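PDB 2QIB: TetR-family transcriptional regulator from Streptomyces coelicolor A3, which probably binds cis-regulatory DNA through a helix-turn-helix motif and regulates transcription. Local coordinates for residues 26-32 with 57-61. Residues are numbered along the deposited sequence; the frame is centred on the assembly and turned at random.
Sequences FSRRSPD and KLSLY
Tyr61 turns one edge of its ring onto a face of Phe26, a T-shaped stack with centroids 4.9 Å apart and planes at 83°. The leading atom is Tyr61 CD1, which sits over the centre of the Phe26 ring, nearly equidistant from its six carbons and 3.6 Å from CD1 of Phe26. With CG anti to the backbone N (chi1 -178°), the tyrosine ring is carried out from helix 57-75 across the Phe26 face and on to Pro31, whose CB lies 3.9 Å from Tyr61 CE1. In this TetR-type DNA-binding domain, the contact joins the end of helix 11-28 and the residues that follow it to helix 57-75, with the predicted helix-turn-helix between them in sequence. Lys57, one turn earlier, passes the rim of the same phenylalanine: its CE comes to 4.1 Å from Phe26 CE1, near the ring plane. Its side chain is fully extended, and this carries the ammonium group to the 3-10 segment that starts at Pro31, where NZ donates to Pro31 O at 2.8 Å, tilted 30° from the carbonyl plane. The same NZ also donates to Val34 O, its stronger partner, so the lysine ties together two backbone carbonyls at the approach to helix 36-43. Ile39 of helix 36-43 also packs against Phe26, while Leu109 of helix 103-116 touches Tyr61. Where the loop passes into the 3-10 segment, Ser30 OG donates to the syn side of Asp32 OD1 at 2.7 Å, bridging the residues that flank Pro31.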
loop_
_atom_site.group_PDB
_atom_site.type_symbol
_atom_site.label_atom_id
_atom_site.label_comp_id
_atom_site.label_asym_id
_atom_site.label_seq_id
_atom_site.Cartn_x
_atom_site.Cartn_y
_atom_site.Cartn_z
ATOM N N PHE A 26 2.799 20.005 12.403
ATOM C CA PHE A 26 2.351 19.168 11.283
ATOM C C PHE A 26 2.359 17.684 11.659
ATOM O O PHE A 26 1.750 16.860 10.958
ATOM C CB PHE A 26 3.203 19.399 10.047
ATOM C CG PHE A 26 2.927 20.718 9.348
ATOM C CD1 PHE A 26 1.618 21.053 8.944
ATOM C CD2 PHE A 26 3.966 21.600 9.044
ATOM C CE1 PHE A 26 1.373 22.270 8.249
ATOM C CE2 PHE A 26 3.741 22.792 8.375
ATOM C CZ PHE A 26 2.438 23.148 7.979
ATOM N N SER A 27 3.051 17.325 12.739
ATOM C CA SER A 27 2.995 15.936 13.214
ATOM C C SER A 27 1.717 15.708 14.015
ATOM O O SER A 27 1.130 14.619 13.977
ATOM C CB SER A 27 4.217 15.571 14.062
ATOM O OG SER A 27 5.366 15.565 13.215
ATOM N N ARG A 28 1.290 16.736 14.748
ATOM C CA ARG A 28 0.178 16.642 15.690
ATOM C C ARG A 28 -1.207 16.728 15.070
ATOM O O ARG A 28 -2.174 16.236 15.653
ATOM C CB ARG A 28 0.290 17.755 16.749
ATOM C CG ARG A 28 1.458 17.562 17.689
ATOM C CD ARG A 28 1.764 18.896 18.409
ATOM N NE ARG A 28 1.137 18.872 19.711
ATOM C CZ ARG A 28 1.758 18.496 20.823
ATOM N NH1 ARG A 28 3.047 18.177 20.798
ATOM N NH2 ARG A 28 1.090 18.472 21.964
ATOM N N ARG A 29 -1.309 17.394 13.925
ATOM C CA ARG A 29 -2.606 17.686 13.333
ATOM C C ARG A 29 -2.529 17.614 11.836
ATOM O O ARG A 29 -1.449 17.840 11.251
ATOM C CB ARG A 29 -3.043 19.130 13.674
ATOM C CG ARG A 29 -3.127 19.429 15.146
ATOM C CD ARG A 29 -3.934 20.717 15.388
ATOM N NE ARG A 29 -3.206 21.961 15.056
ATOM C CZ ARG A 29 -2.270 22.530 15.810
ATOM N NH1 ARG A 29 -1.873 21.970 16.957
ATOM N NH2 ARG A 29 -1.759 23.698 15.433
ATOM N N SER A 30 -3.668 17.372 11.196
ATOM C CA SER A 30 -3.728 17.486 9.748
ATOM C C SER A 30 -3.356 18.918 9.337
ATOM O O SER A 30 -3.587 19.874 10.115
ATOM C CB SER A 30 -5.109 17.094 9.208
ATOM O OG SER A 30 -6.117 17.790 9.896
ATOM N N PRO A 31 -2.751 19.073 8.139
ATOM C CA PRO A 31 -2.072 20.315 7.793
ATOM C C PRO A 31 -3.048 21.502 7.615
ATOM O O PRO A 31 -2.649 22.662 7.789
ATOM C CB PRO A 31 -1.308 19.969 6.504
ATOM C CG PRO A 31 -2.040 18.781 5.925
ATOM C CD PRO A 31 -2.682 18.056 7.064
ATOM N N ASP A 32 -4.310 21.212 7.287
ATOM C CA ASP A 32 -5.365 22.252 7.254
ATOM C C ASP A 32 -5.625 22.913 8.618
ATOM O O ASP A 32 -6.216 24.025 8.676
ATOM C CB ASP A 32 -6.694 21.669 6.736
ATOM C CG ASP A 32 -7.200 20.526 7.585
ATOM O OD1 ASP A 32 -6.420 19.590 7.865
ATOM O OD2 ASP A 32 -8.383 20.538 7.987
ATOM N N LYS A 57 3.276 28.604 3.296
ATOM C CA LYS A 57 2.996 27.442 4.122
ATOM C C LYS A 57 3.527 26.150 3.504
ATOM O O LYS A 57 4.119 25.329 4.208
ATOM C CB LYS A 57 1.502 27.376 4.393
ATOM C CG LYS A 57 1.094 26.247 5.312
ATOM C CD LYS A 57 -0.407 26.345 5.551
ATOM C CE LYS A 57 -0.887 25.074 6.206
ATOM N NZ LYS A 57 -2.313 25.169 6.565
ATOM N N LEU A 58 3.351 25.985 2.198
ATOM C CA LEU A 58 3.799 24.744 1.543
ATOM C C LEU A 58 5.314 24.524 1.666
ATOM O O LEU A 58 5.774 23.398 1.924
ATOM C CB LEU A 58 3.337 24.670 0.075
ATOM C CG LEU A 58 3.770 23.413 -0.710
ATOM C CD1 LEU A 58 3.252 22.090 -0.090
ATOM C CD2 LEU A 58 3.363 23.539 -2.174
ATOM N N SER A 59 6.100 25.589 1.521
ATOM C CA SER A 59 7.546 25.432 1.538
ATOM C C SER A 59 8.003 25.002 2.944
ATOM O O SER A 59 8.908 24.200 3.077
ATOM C CB SER A 59 8.225 26.738 1.071
ATOM O OG SER A 59 8.022 27.723 2.045
ATOM N N LEU A 60 7.320 25.495 3.977
ATOM C CA LEU A 60 7.611 25.117 5.364
ATOM C C LEU A 60 7.183 23.678 5.625
ATOM O O LEU A 60 7.912 22.889 6.245
ATOM C CB LEU A 60 6.899 26.084 6.311
ATOM C CG LEU A 60 7.281 26.046 7.800
ATOM C CD1 LEU A 60 8.791 25.730 8.094
ATOM C CD2 LEU A 60 6.892 27.341 8.423
ATOM N N TYR A 61 5.999 23.328 5.127
ATOM C CA TYR A 61 5.514 21.945 5.224
ATOM C C TYR A 61 6.517 21.006 4.559
ATOM O O TYR A 61 6.841 19.964 5.112
ATOM C CB TYR A 61 4.143 21.794 4.554
ATOM C CG TYR A 61 3.569 20.394 4.653
ATOM C CD1 TYR A 61 2.834 19.981 5.782
ATOM C CD2 TYR A 61 3.767 19.470 3.604
ATOM C CE1 TYR A 61 2.327 18.679 5.873
ATOM C CE2 TYR A 61 3.267 18.150 3.684
ATOM C CZ TYR A 61 2.541 17.777 4.815
ATOM O OH TYR A 61 2.011 16.494 4.895
#